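Local coordinates for acetylxylan esterase / glucomannan deacetylase (Cellvibrio japonicus, PDB 2WAA), which removes acetyl groups from xylan and glucomannan, with equal efficiency, during the breakdown of plant cell wall polysaccharides, at residues Q21-T26 against A177-V182; W64-I69 against I102-N107; S42-V47 against P126-P131. All blocks are in the same frame, centred on the assembly; numbering follows the deposited sequence. Where two conformers were deposited one is given.

In the fold
All three contacts reach one antiparallel sheet of the N-terminal domain. Within it strand 42-48 pairs with 21-23 on one side and with 94-103 on the other, and 94-103 pairs with 63-69. Along the chain interaction 1 spans the others: 21-26 comes first and 177-182 last, interaction 3 lies between them, and interaction 2 falls within the span of interaction 3. Centre to centre, interaction 1 is about 12 Å from interaction 3 and 13 Å from interaction 2, which are themselves about 16 Å apart. Interaction 2 lies within the sheet, interaction 3 lays the interdomain connection beside it, and interaction 1 joins it to the parallel sheet of the esterase domain.

Interaction 1 of 3, residues Q21-T26 against A177-V182; sequences QVMGRT and AQVQLV
Gly24 and Gln180 are the closest backbone pair, their CA atoms 4.8 Å apart, where the end of strand 21-23 and the turn after it run nearly alongside strand 177-183, only 19° apart in direction. Strand 177-183 is an outermost strand of the parallel sheet in the SGNH (GDSL-like) hydrolase domain, and 21-26 belongs to the N-terminal beta domain, so this is an interdomain interface, bridged by side chains and waters.

Met23 reaches across with CG anti to the backbone N (chi1 -177°), and its SD receives a weak hydrogen bond from Val179 N at 3.4 Å. A long, flexible thioether suits the place because it can meet both a strand N-H and apolar carbon: the bend at chi3 turns Met23 CE onto Val179 CG1, 3.9 Å away. At Gly24 the backbone angles would press any CB against the carbonyl O of Met23. Gln180 NE2 comes within 3.4 Å of Gly24 C, and a water accepts from both Gly24 N and Gln180 NE2.

Arg25 crosses Gln180 at about a right angle. Val182 CG2 lies over one guanidinium face, 3.5 Å from Arg25 CZ, while NH1 bonds to the carbonyl oxygens of Tyr206 and Phe208 and Trp219 supplies a cation-pi contact. The bond from Arg25 NE to Gln180 OE1 is weak at 3.4 Å. A water at the edge of the guanidinium, in its plane, bridges the same two side chains, accepting from Arg25 NH2 at 2.9 Å and donating to Gln180 OE1 at 2.8 Å.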
ATOM      1  N   GLN A  21      15.027  -6.374   5.038  1.00  7.93           N
ATOM      2  CA  GLN A  21      14.042  -6.780   4.037  1.00  6.61           C
ATOM      3  C   GLN A  21      13.084  -5.622   3.763  1.00  6.75           C
ATOM      4  O   GLN A  21      12.733  -4.872   4.689  1.00  7.03           O
ATOM      5  CB  GLN A  21      13.306  -8.043   4.511  1.00  7.12           C
ATOM      6  CG  GLN A  21      12.421  -8.665   3.368  1.00  5.04           C
ATOM      7  CD  GLN A  21      13.233  -8.912   2.081  1.00 10.06           C
ATOM      8  OE1 GLN A  21      13.372  -8.034   1.233  1.00  8.34           O
ATOM      9  NE2 GLN A  21      13.805 -10.124   1.942  1.00 11.77           N
ATOM     10  N   VAL A  22      12.659  -5.468   2.497  1.00  7.66           N
ATOM     11  CA  VAL A  22      11.810  -4.346   2.157  1.00  8.19           C
ATOM     12  C   VAL A  22      10.720  -4.869   1.259  1.00  8.64           C
ATOM     13  O   VAL A  22      10.998  -5.536   0.225  1.00  8.05           O
ATOM     14  CB  VAL A  22      12.593  -3.311   1.360  1.00  9.83           C
ATOM     15  CG1 VAL A  22      11.653  -2.139   0.915  1.00  9.71           C
ATOM     16  CG2 VAL A  22      13.754  -2.745   2.251  1.00  9.05           C
ATOM     17  N   MET A  23       9.491  -4.556   1.621  1.00  7.65           N
ATOM     18  CA  MET A  23       8.360  -4.904   0.754  1.00  7.85           C
ATOM     19  C   MET A  23       7.605  -3.594   0.527  1.00  7.87           C
ATOM     20  O   MET A  23       7.204  -2.946   1.491  1.00  9.33           O
ATOM     21  CB  MET A  23       7.446  -5.929   1.451  1.00  7.77           C
ATOM     22  CG  MET A  23       6.250  -6.370   0.494  1.00  8.02           C
ATOM     23  SD  MET A  23       5.181  -7.496   1.394  1.00  9.95           S
ATOM     24  CE  MET A  23       4.229  -6.414   2.473  1.00 10.56           C
ATOM     25  N   GLY A  24       7.420  -3.183  -0.724  1.00  7.16           N
ATOM     26  CA  GLY A  24       6.751  -1.876  -0.990  1.00  6.95           C
ATOM     27  C   GLY A  24       7.751  -0.948  -1.665  1.00  7.47           C
ATOM     28  O   GLY A  24       8.972  -1.185  -1.627  1.00  7.35           O
ATOM     29  N   ARG A  25       7.262   0.092  -2.320  1.00  6.74           N
ATOM     30  CA  ARG A  25       8.155   1.002  -3.018  1.00  6.38           C
ATOM     31  C   ARG A  25       8.999   1.912  -2.119  1.00  6.55           C
ATOM     32  O   ARG A  25       8.461   2.647  -1.272  1.00  5.95           O
ATOM     33  CB  ARG A  25       7.342   1.876  -3.966  1.00  6.75           C
ATOM     34  CG  ARG A  25       6.711   1.026  -5.080  1.00  5.03           C
ATOM     35  CD  ARG A  25       6.078   1.909  -6.180  1.00  8.39           C
ATOM     36  NE  ARG A  25       5.432   1.114  -7.221  1.00  8.03           N
ATOM     37  CZ  ARG A  25       4.824   1.646  -8.288  1.00  8.15           C
ATOM     38  NH1 ARG A  25       4.833   2.944  -8.479  1.00  8.03           N
ATOM     39  NH2 ARG A  25       4.240   0.871  -9.196  1.00  8.57           N
ATOM     40  N   THR A  26      10.310   1.893  -2.340  1.00  7.46           N
ATOM     41  CA  THR A  26      11.219   2.790  -1.624  1.00  7.28           C
ATOM     42  C   THR A  26      12.180   3.475  -2.618  1.00  8.63           C
ATOM     43  O   THR A  26      12.514   2.909  -3.671  1.00  8.41           O
ATOM     44  CB  THR A  26      12.062   2.019  -0.571  1.00  8.86           C
ATOM     45  OG1 THR A  26      12.864   1.012  -1.234  1.00  8.10           O
ATOM     46  CG2 THR A  26      11.137   1.368   0.482  1.00  7.70           C
ATOM     47  N   ALA A 177       1.113 -13.952   0.171  1.00 10.35           N
ATOM     48  CA  ALA A 177       1.715 -13.173  -0.890  1.00  9.56           C
ATOM     49  C   ALA A 177       2.307 -11.886  -0.367  1.00  7.92           C
ATOM     50  O   ALA A 177       1.873 -11.330   0.655  1.00  9.47           O
ATOM     51  CB  ALA A 177       0.693 -12.849  -1.999  1.00  8.37           C
ATOM     52  N   GLN A 178       3.328 -11.408  -1.078  1.00  8.52           N
ATOM     53  CA  GLN A 178       3.762 -10.024  -0.869  1.00  7.68           C
ATOM     54  C   GLN A 178       2.712  -9.084  -1.413  1.00  8.41           C
ATOM     55  O   GLN A 178       1.914  -9.470  -2.268  1.00  8.79           O
ATOM     56  CB  GLN A 178       5.054  -9.773  -1.646  1.00  8.94           C
ATOM     57  CG  GLN A 178       6.238 -10.619  -1.195  1.00  9.04           C
ATOM     58  CD  GLN A 178       7.447 -10.203  -1.976  1.00 10.71           C
ATOM     59  OE1 GLN A 178       7.673  -8.995  -2.128  1.00 12.35           O
ATOM     60  NE2 GLN A 178       8.262 -11.152  -2.438  1.00  8.76           N
ATOM     61  N   VAL A 179       2.737  -7.821  -0.977  1.00  8.60           N
ATOM     62  CA  VAL A 179       1.858  -6.857  -1.599  1.00  7.88           C
ATOM     63  C   VAL A 179       2.545  -5.505  -1.677  1.00  7.47           C
ATOM     64  O   VAL A 179       3.262  -5.097  -0.746  1.00  8.52           O
ATOM     65  CB  VAL A 179       0.525  -6.743  -0.797  1.00  7.44           C
ATOM     66  CG1 VAL A 179       0.803  -6.200   0.653  1.00  8.88           C
ATOM     67  CG2 VAL A 179      -0.492  -5.879  -1.541  1.00  8.98           C
ATOM     68  N   GLN A 180       2.357  -4.807  -2.788  1.00  6.56           N
ATOM     69  CA  GLN A 180       2.578  -3.338  -2.806  1.00  6.49           C
ATOM     70  C   GLN A 180       1.226  -2.655  -2.987  1.00  6.54           C
ATOM     71  O   GLN A 180       0.382  -3.117  -3.780  1.00  6.54           O
ATOM     72  CB  GLN A 180       3.461  -2.928  -3.967  1.00  7.31           C
ATOM     73  CG  GLN A 180       4.878  -3.464  -3.864  1.00  7.87           C
ATOM     74  CD  GLN A 180       5.800  -2.670  -4.776  1.00  9.59           C
ATOM     75  OE1 GLN A 180       5.354  -1.996  -5.739  1.00  9.32           O
ATOM     76  NE2 GLN A 180       7.085  -2.734  -4.479  1.00  9.70           N
ATOM     77  N   LEU A 181       1.020  -1.584  -2.231  1.00  6.81           N
ATOM     78  CA  LEU A 181      -0.156  -0.727  -2.403  1.00  6.46           C
ATOM     79  C   LEU A 181       0.305   0.530  -3.182  1.00  6.30           C
ATOM     80  O   LEU A 181       1.292   1.206  -2.771  1.00  7.27           O
ATOM     81  CB  LEU A 181      -0.699  -0.320  -1.033  1.00  6.67           C
ATOM     82  CG  LEU A 181      -1.015  -1.468  -0.079  1.00  5.85           C
ATOM     83  CD1 LEU A 181      -1.585  -0.905   1.242  1.00  6.62           C
ATOM     84  CD2 LEU A 181      -2.005  -2.538  -0.689  1.00  6.09           C
ATOM     85  N   VAL A 182      -0.337   0.823  -4.317  1.00  6.06           N
ATOM     86  CA  VAL A 182       0.038   2.005  -5.122  1.00  5.57           C
ATOM     87  C   VAL A 182      -1.290   2.722  -5.313  1.00  6.50           C
ATOM     88  O   VAL A 182      -2.078   2.367  -6.183  1.00  7.14           O
ATOM     89  CB  VAL A 182       0.723   1.603  -6.455  1.00  7.68           C
ATOM     90  CG1 VAL A 182       0.883   2.822  -7.415  1.00  7.76           C
ATOM     91  CG2 VAL A 182       2.110   1.016  -6.147  1.00  6.82           C
TER
HETATM   92  O   HOH W   1       4.046  -2.956   0.700  1.00  8.21           O
HETATM   93  O   HOH W   2       8.695  -4.607  -2.816  1.00 11.07           O
HETATM   94  O   HOH W   3       4.365   0.449  -2.436  1.00  7.29           O
HETATM   95  O   HOH W   4       4.557  -1.938  -8.401  1.00 11.00           O

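Interaction 2 of 3, residues W64-I69 against I102-N107; sequences WIDVII and IHRSEN
Arg104 bends at chi3 (59°), which turns NE out of line with the earlier chain, and Asp66 has CG anti to its carbonyl carbon; the two side chains cross obliquely, with carboxylate and guanidinium planes 71° apart. Arg104 NH1 forms a salt bridge to Asp66 OD2 at 3.1 Å, meeting it on the syn side, and adds a weaker, more bent bond to OD1. Several partners share these buried charges: Ser76 and Arg164 bind the carboxylate, while Asp149 and the carbonyl of Arg159 hold Arg104 NH2.

In the backbone, Asp66 and Ile102 form an antiparallel hydrogen-bonded pair, with Asp66 N to Ile102 O at 2.8 Å and Ile102 N to Asp66 O at 2.9 Å. Ile65 and His103 follow as a non-hydrogen-bonded pair. Trp64 O then takes Arg104 N at 2.9 Å and, weakly, Ser105 N, recalling a classic beta bulge. Ser105 OG, small enough to stand in for a backbone acceptor, receives Trp64 N at 2.9 Å and also bonds to His109.

This is the end of an antiparallel strand pair, where the second strand passes into a loop, in the N-terminal beta-sandwich (jelly-roll) domain of a CE2 esterase.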
ATOM      1  N   TRP A  64       2.662   8.338  10.086  1.00  6.81           N
ATOM      2  CA  TRP A  64       2.619   7.336  11.140  1.00  6.90           C
ATOM      3  C   TRP A  64       3.209   6.028  10.657  1.00  6.97           C
ATOM      4  O   TRP A  64       3.063   5.633   9.464  1.00  9.04           O
ATOM      5  CB  TRP A  64       1.157   7.048  11.556  1.00  5.06           C
ATOM      6  CG  TRP A  64       0.502   8.229  12.319  1.00  8.02           C
ATOM      7  CD1 TRP A  64      -0.038   9.386  11.789  1.00  9.16           C
ATOM      8  CD2 TRP A  64       0.325   8.322  13.749  1.00  8.14           C
ATOM      9  NE1 TRP A  64      -0.545  10.165  12.803  1.00  9.28           N
ATOM     10  CE2 TRP A  64      -0.341   9.542  14.010  1.00  8.81           C
ATOM     11  CE3 TRP A  64       0.621   7.458  14.825  1.00  8.22           C
ATOM     12  CZ2 TRP A  64      -0.667   9.953  15.309  1.00  8.78           C
ATOM     13  CZ3 TRP A  64       0.284   7.846  16.122  1.00  6.88           C
ATOM     14  CH2 TRP A  64      -0.349   9.094  16.361  1.00  9.58           C
ATOM     15  N   ILE A  65       3.829   5.329  11.594  1.00  7.47           N
ATOM     16  CA  ILE A  65       4.287   3.972  11.350  1.00  6.42           C
ATOM     17  C   ILE A  65       3.774   3.054  12.475  1.00  6.89           C
ATOM     18  O   ILE A  65       3.450   3.523  13.584  1.00  8.19           O
ATOM     19  CB  ILE A  65       5.827   3.908  11.312  1.00  6.24           C
ATOM     20  CG1 ILE A  65       6.415   4.368  12.680  1.00  9.11           C
ATOM     21  CG2 ILE A  65       6.368   4.749  10.098  1.00  8.23           C
ATOM     22  CD1 ILE A  65       7.917   4.143  12.821  1.00  9.80           C
ATOM     23  N   ASP A  66       3.696   1.750  12.163  1.00  7.00           N
ATOM     24  CA  ASP A  66       3.557   0.704  13.189  1.00  7.88           C
ATOM     25  C   ASP A  66       4.903   0.014  13.380  1.00  8.32           C
ATOM     26  O   ASP A  66       5.645  -0.185  12.423  1.00  8.21           O
ATOM     27  CB  ASP A  66       2.556  -0.392  12.754  1.00  7.82           C
ATOM     28  CG  ASP A  66       1.077   0.032  12.995  1.00 12.30           C
ATOM     29  OD1 ASP A  66       0.801   0.706  14.004  1.00 16.93           O
ATOM     30  OD2 ASP A  66       0.206  -0.353  12.190  1.00 18.66           O
ATOM     31  N   VAL A  67       5.213  -0.328  14.627  1.00  8.44           N
ATOM     32  CA  VAL A  67       6.439  -1.063  14.921  1.00  8.61           C
ATOM     33  C   VAL A  67       5.945  -2.341  15.608  1.00  8.35           C
ATOM     34  O   VAL A  67       5.153  -2.279  16.526  1.00  7.82           O
ATOM     35  CB  VAL A  67       7.362  -0.299  15.896  1.00  9.21           C
ATOM     36  CG1 VAL A  67       8.618  -1.204  16.236  1.00 10.60           C
ATOM     37  CG2 VAL A  67       7.846   1.021  15.253  1.00  9.15           C
ATOM     38  N   ILE A  68       6.352  -3.481  15.087  1.00  7.84           N
ATOM     39  CA  ILE A  68       5.914  -4.769  15.644  1.00  9.31           C
ATOM     40  C   ILE A  68       7.149  -5.595  16.006  1.00  8.73           C
ATOM     41  O   ILE A  68       8.016  -5.854  15.164  1.00  8.51           O
ATOM     42  CB  ILE A  68       5.036  -5.551  14.683  1.00  9.30           C
ATOM     43  CG1 ILE A  68       3.843  -4.678  14.219  1.00 11.16           C
ATOM     44  CG2 ILE A  68       4.556  -6.854  15.347  1.00 10.20           C
ATOM     45  CD1 ILE A  68       3.253  -5.118  12.935  1.00 14.98           C
ATOM     46  N   ILE A  69       7.250  -5.936  17.285  1.00  9.63           N
ATOM     47  CA  ILE A  69       8.395  -6.678  17.826  1.00  9.17           C
ATOM     48  C   ILE A  69       7.915  -8.090  18.127  1.00 10.62           C
ATOM     49  O   ILE A  69       6.944  -8.245  18.867  1.00 10.47           O
ATOM     50  CB  ILE A  69       8.861  -6.058  19.120  1.00  8.96           C
ATOM     51  CG1 ILE A  69       9.157  -4.564  18.933  1.00  8.99           C
ATOM     52  CG2 ILE A  69      10.097  -6.863  19.644  1.00  8.53           C
ATOM     53  CD1 ILE A  69      10.195  -4.300  17.832  1.00  7.64           C
ATOM     54  N   ILE A 102       6.024  -0.724   9.650  1.00  7.19           N
ATOM     55  CA  ILE A 102       5.052  -0.655   8.566  1.00  7.67           C
ATOM     56  C   ILE A 102       4.605   0.775   8.405  1.00  7.59           C
ATOM     57  O   ILE A 102       4.159   1.402   9.386  1.00  8.01           O
ATOM     58  CB  ILE A 102       3.782  -1.582   8.771  1.00  8.47           C
ATOM     59  CG1 ILE A 102       4.165  -3.059   8.933  1.00 12.78           C
ATOM     60  CG2 ILE A 102       2.898  -1.540   7.537  1.00  9.25           C
ATOM     61  CD1 ILE A 102       4.194  -3.461  10.400  1.00 21.65           C
ATOM     62  N   HIS A 103       4.702   1.316   7.171  1.00  5.54           N
ATOM     63  CA  HIS A 103       4.207   2.674   6.942  1.00  6.26           C
ATOM     64  C   HIS A 103       2.661   2.656   6.973  1.00  6.49           C
ATOM     65  O   HIS A 103       2.022   1.968   6.149  1.00  6.89           O
ATOM     66  CB  HIS A 103       4.724   3.188   5.568  1.00  4.31           C
ATOM     67  CG  HIS A 103       4.511   4.660   5.330  1.00  7.05           C
ATOM     68  ND1 HIS A 103       4.239   5.176   4.081  1.00  7.66           N
ATOM     69  CD2 HIS A 103       4.511   5.723   6.177  1.00  6.79           C
ATOM     70  CE1 HIS A 103       4.113   6.498   4.158  1.00  8.31           C
ATOM     71  NE2 HIS A 103       4.280   6.856   5.418  1.00  7.86           N
ATOM     72  N   ARG A 104       2.056   3.439   7.870  1.00  6.22           N
ATOM     73  CA  ARG A 104       0.585   3.538   7.917  1.00  7.20           C
ATOM     74  C   ARG A 104       0.093   4.647   7.026  1.00  7.32           C
ATOM     75  O   ARG A 104      -1.024   4.561   6.517  1.00  8.29           O
ATOM     76  CB  ARG A 104       0.083   3.853   9.335  1.00  7.00           C
ATOM     77  CG  ARG A 104       0.415   2.738  10.369  1.00  8.13           C
ATOM     78  CD  ARG A 104       0.376   3.323  11.810  1.00  6.35           C
ATOM     79  NE  ARG A 104      -0.920   3.898  12.174  1.00  7.91           N
ATOM     80  CZ  ARG A 104      -1.938   3.202  12.681  1.00  9.84           C
ATOM     81  NH1 ARG A 104      -1.870   1.867  12.860  1.00  7.36           N
ATOM     82  NH2 ARG A 104      -3.076   3.847  13.007  1.00  6.16           N
ATOM     83  N   SER A 105       0.887   5.705   6.892  1.00  7.58           N
ATOM     84  CA  SER A 105       0.505   6.893   6.120  1.00  7.38           C
ATOM     85  C   SER A 105       0.542   6.703   4.620  1.00  7.89           C
ATOM     86  O   SER A 105       1.091   5.723   4.136  1.00  7.22           O
ATOM     87  CB  SER A 105       1.350   8.089   6.561  1.00  7.67           C
ATOM     88  OG  SER A 105       0.838   8.521   7.815  1.00  9.55           O
ATOM     89  N   GLU A 106      -0.053   7.641   3.870  1.00  7.14           N
ATOM     90  CA  GLU A 106       0.123   7.650   2.407  1.00  6.83           C
ATOM     91  C   GLU A 106       0.817   8.950   1.982  1.00  7.94           C
ATOM     92  O   GLU A 106       1.076   9.819   2.791  1.00  8.08           O
ATOM     93  CB  GLU A 106      -1.221   7.524   1.665  1.00  7.21           C
ATOM     94  CG  GLU A 106      -2.213   8.639   2.011  1.00  8.37           C
ATOM     95  CD  GLU A 106      -3.487   8.553   1.170  1.00  8.04           C
ATOM     96  OE1 GLU A 106      -3.424   8.982   0.005  1.00 10.22           O
ATOM     97  OE2 GLU A 106      -4.537   8.038   1.679  1.00 10.07           O
ATOM     98  N   ASN A 107       1.113   9.071   0.701  1.00  7.86           N
ATOM     99  CA  ASN A 107       1.946  10.184   0.205  1.00  7.68           C
ATOM    100  C   ASN A 107       1.550  11.600   0.596  1.00  8.44           C
ATOM    101  O   ASN A 107       2.436  12.408   0.920  1.00  8.22           O
ATOM    102  CB  ASN A 107       2.025  10.106  -1.308  1.00  8.27           C
ATOM    103  CG  ASN A 107       3.079   9.095  -1.788  1.00  7.30           C
ATOM    104  OD1 ASN A 107       4.251   9.409  -1.753  1.00 10.32           O
ATOM    105  ND2 ASN A 107       2.649   7.911  -2.302  1.00  9.40           N
TER

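Interaction 3 of 3, residues S42-V47 against P126-P131; sequences SLSTIV and PAPVLP
Pro128 packs against Ser44 and Ile46, two residues whose CB atoms both point from strand 42-48 toward segment 126-131, with Thr45 between them directed away. The apolar contacts centre on the proline ring. Pro128 CG lies 3.9 Å from Ile46 CD1, and the isoleucine and the ring slide past each other in opposite directions. The long CG1-CD1 arm of Ile46 also brings Ile46 CD1 to 4.0 Å from Pro126 O, so that it spans from the Pro128 ring to the carbonyl of Pro126. Between the two side chains the ring reaches the strand backbone itself, with Pro128 CD 3.8 Å from Thr45 CA.

A polar group, the hydroxyl of Ser44, also touches the ring. With OG set between the backbone N and the carbonyl carbon (chi1 52°), Ser44 OG approaches Pro128 CG to 3.4 Å, a van der Waals contact. A serine is compact enough to let the ring settle close to the strand.

No hydrogen bond crosses between the segments. Proline lacks an N-H, so it suits a segment that lies beside a strand without pairing to it. Other groups take up some of the carbonyls: Gln21 NE2 bonds to Pro128 O and Gln178 NE2 to Pro131 O.

Residues 126-128 have phi near -55° and psi near 145°, the polyproline II conformation, typical of an extended proline-rich linker, here running from strand 123-124 of the N-terminal domain to strand 133-139 of the SGNH hydrolase domain.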
ATOM      1  N   SER A  42       6.891  -2.013   4.134  1.00  8.38           N
ATOM      2  CA  SER A  42       7.229  -2.775   5.311  0.50  7.12           C
ATOM      3  C   SER A  42       8.734  -3.103   5.293  1.00  7.57           C
ATOM      4  O   SER A  42       9.220  -3.718   4.316  1.00  7.60           O
ATOM      5  CB  SER A  42       6.398  -4.058   5.292  0.50  7.01           C
ATOM      6  OG  SER A  42       4.998  -3.788   5.421  0.50  2.04           O
ATOM      7  N   LEU A  43       9.430  -2.742   6.379  1.00  7.24           N
ATOM      8  CA  LEU A  43      10.874  -2.972   6.482  0.60  7.03           C
ATOM      9  C   LEU A  43      11.072  -3.867   7.689  1.00  7.39           C
ATOM     10  O   LEU A  43      10.486  -3.624   8.752  1.00  7.82           O
ATOM     11  CB  LEU A  43      11.633  -1.669   6.684  0.60  6.11           C
ATOM     12  CG  LEU A  43      11.235  -0.473   5.822  0.60  8.54           C
ATOM     13  CD1 LEU A  43      12.193   0.734   6.020  0.60  7.72           C
ATOM     14  CD2 LEU A  43      11.231  -0.883   4.436  0.60  5.98           C
ATOM     15  N   SER A  44      11.879  -4.914   7.519  1.00  6.87           N
ATOM     16  CA  SER A  44      11.952  -5.908   8.592  1.00  7.44           C
ATOM     17  C   SER A  44      13.356  -6.446   8.746  1.00  7.49           C
ATOM     18  O   SER A  44      14.130  -6.498   7.791  1.00  7.97           O
ATOM     19  CB  SER A  44      10.963  -7.079   8.393  1.00  7.64           C
ATOM     20  OG  SER A  44      11.058  -7.717   7.089  1.00  9.30           O
ATOM     21  N   THR A  45      13.654  -6.925   9.946  1.00  8.45           N
ATOM     22  CA  THR A  45      15.007  -7.410  10.217  1.00  7.49           C
ATOM     23  C   THR A  45      14.855  -8.419  11.368  1.00  8.33           C
ATOM     24  O   THR A  45      13.917  -8.343  12.182  1.00  7.87           O
ATOM     25  CB  THR A  45      15.986  -6.265  10.600  1.00  8.05           C
ATOM     26  OG1 THR A  45      17.272  -6.800  10.926  1.00 10.48           O
ATOM     27  CG2 THR A  45      15.497  -5.498  11.853  1.00  6.42           C
ATOM     28  N   ILE A  46      15.792  -9.354  11.434  1.00  8.35           N
ATOM     29  CA  ILE A  46      15.828 -10.297  12.581  1.00  8.24           C
ATOM     30  C   ILE A  46      17.225 -10.092  13.176  1.00  7.58           C
ATOM     31  O   ILE A  46      18.210 -10.001  12.436  1.00  8.19           O
ATOM     32  CB  ILE A  46      15.698 -11.734  12.120  1.00  8.45           C
ATOM     33  CG1 ILE A  46      14.299 -11.996  11.526  1.00 11.36           C
ATOM     34  CG2 ILE A  46      15.837 -12.679  13.289  1.00  8.28           C
ATOM     35  CD1 ILE A  46      14.291 -13.109  10.528  1.00 17.51           C
ATOM     36  N   VAL A  47      17.313  -9.936  14.482  1.00  7.97           N
ATOM     37  CA  VAL A  47      18.602  -9.576  15.095  1.00  9.16           C
ATOM     38  C   VAL A  47      18.890 -10.406  16.329  1.00 10.04           C
ATOM     39  O   VAL A  47      17.974 -10.965  16.918  1.00 11.47           O
ATOM     40  CB  VAL A  47      18.627  -8.084  15.556  1.00  8.94           C
ATOM     41  CG1 VAL A  47      18.559  -7.146  14.331  1.00  9.88           C
ATOM     42  CG2 VAL A  47      17.491  -7.758  16.578  1.00 10.97           C
ATOM     43  N   PRO A 126      20.264 -13.017   8.868  1.00 13.04           N
ATOM     44  CA  PRO A 126      19.825 -12.906   7.478  1.00 13.11           C
ATOM     45  C   PRO A 126      18.430 -12.312   7.430  1.00 11.31           C
ATOM     46  O   PRO A 126      17.603 -12.566   8.320  1.00 11.09           O
ATOM     47  CB  PRO A 126      19.754 -14.368   6.988  1.00 13.48           C
ATOM     48  CG  PRO A 126      20.808 -15.069   7.829  1.00 14.98           C
ATOM     49  CD  PRO A 126      20.605 -14.413   9.210  1.00 14.69           C
ATOM     50  N   ALA A 127      18.207 -11.520   6.387  1.00 10.96           N
ATOM     51  CA  ALA A 127      16.911 -10.881   6.177  1.00  9.37           C
ATOM     52  C   ALA A 127      15.721 -11.844   6.239  1.00 10.04           C
ATOM     53  O   ALA A 127      15.784 -12.996   5.738  1.00  9.09           O
ATOM     54  CB  ALA A 127      16.915 -10.152   4.815  1.00  9.77           C
ATOM     55  N   PRO A 128      14.598 -11.363   6.790  1.00  9.85           N
ATOM     56  CA  PRO A 128      13.407 -12.186   6.757  1.00 10.47           C
ATOM     57  C   PRO A 128      13.127 -12.567   5.303  1.00  9.92           C
ATOM     58  O   PRO A 128      13.350 -11.787   4.411  1.00 10.91           O
ATOM     59  CB  PRO A 128      12.309 -11.246   7.284  1.00 11.22           C
ATOM     60  CG  PRO A 128      13.034 -10.251   8.161  1.00 10.12           C
ATOM     61  CD  PRO A 128      14.454 -10.157   7.646  1.00 10.31           C
ATOM     62  N   VAL A 129      12.599 -13.761   5.088  1.00  9.64           N
ATOM     63  CA  VAL A 129      12.311 -14.226   3.748  1.00 10.14           C
ATOM     64  C   VAL A 129      10.854 -13.882   3.432  1.00  9.79           C
ATOM     65  O   VAL A 129       9.947 -14.143   4.207  1.00 10.35           O
ATOM     66  CB  VAL A 129      12.520 -15.763   3.714  1.00 11.99           C
ATOM     67  CG1 VAL A 129      11.935 -16.372   2.415  1.00 11.41           C
ATOM     68  CG2 VAL A 129      14.009 -16.036   3.820  1.00 12.09           C
ATOM     69  N   LEU A 130      10.631 -13.263   2.287  1.00  9.13           N
ATOM     70  CA  LEU A 130       9.261 -12.928   1.883  1.00  9.05           C
ATOM     71  C   LEU A 130       8.629 -14.056   1.069  1.00  9.43           C
ATOM     72  O   LEU A 130       9.331 -14.847   0.424  1.00  9.62           O
ATOM     73  CB  LEU A 130       9.311 -11.652   1.011  1.00  9.01           C
ATOM     74  CG  LEU A 130       9.804 -10.344   1.709  1.00  9.42           C
ATOM     75  CD1 LEU A 130       9.868  -9.229   0.643  1.00 13.40           C
ATOM     76  CD2 LEU A 130       8.950  -9.952   2.904  1.00 13.20           C
ATOM     77  N   PRO A 131       7.269 -14.090   1.008  1.00 10.03           N
ATOM     78  CA  PRO A 131       6.584 -15.079   0.135  1.00  9.56           C
ATOM     79  C   PRO A 131       6.983 -15.001  -1.327  1.00  9.19           C
ATOM     80  O   PRO A 131       7.395 -13.934  -1.807  1.00  9.52           O
ATOM     81  CB  PRO A 131       5.105 -14.690   0.287  1.00  9.27           C
ATOM     82  CG  PRO A 131       5.038 -14.122   1.667  1.00 10.81           C
ATOM     83  CD  PRO A 131       6.315 -13.298   1.794  1.00  9.74           C
TER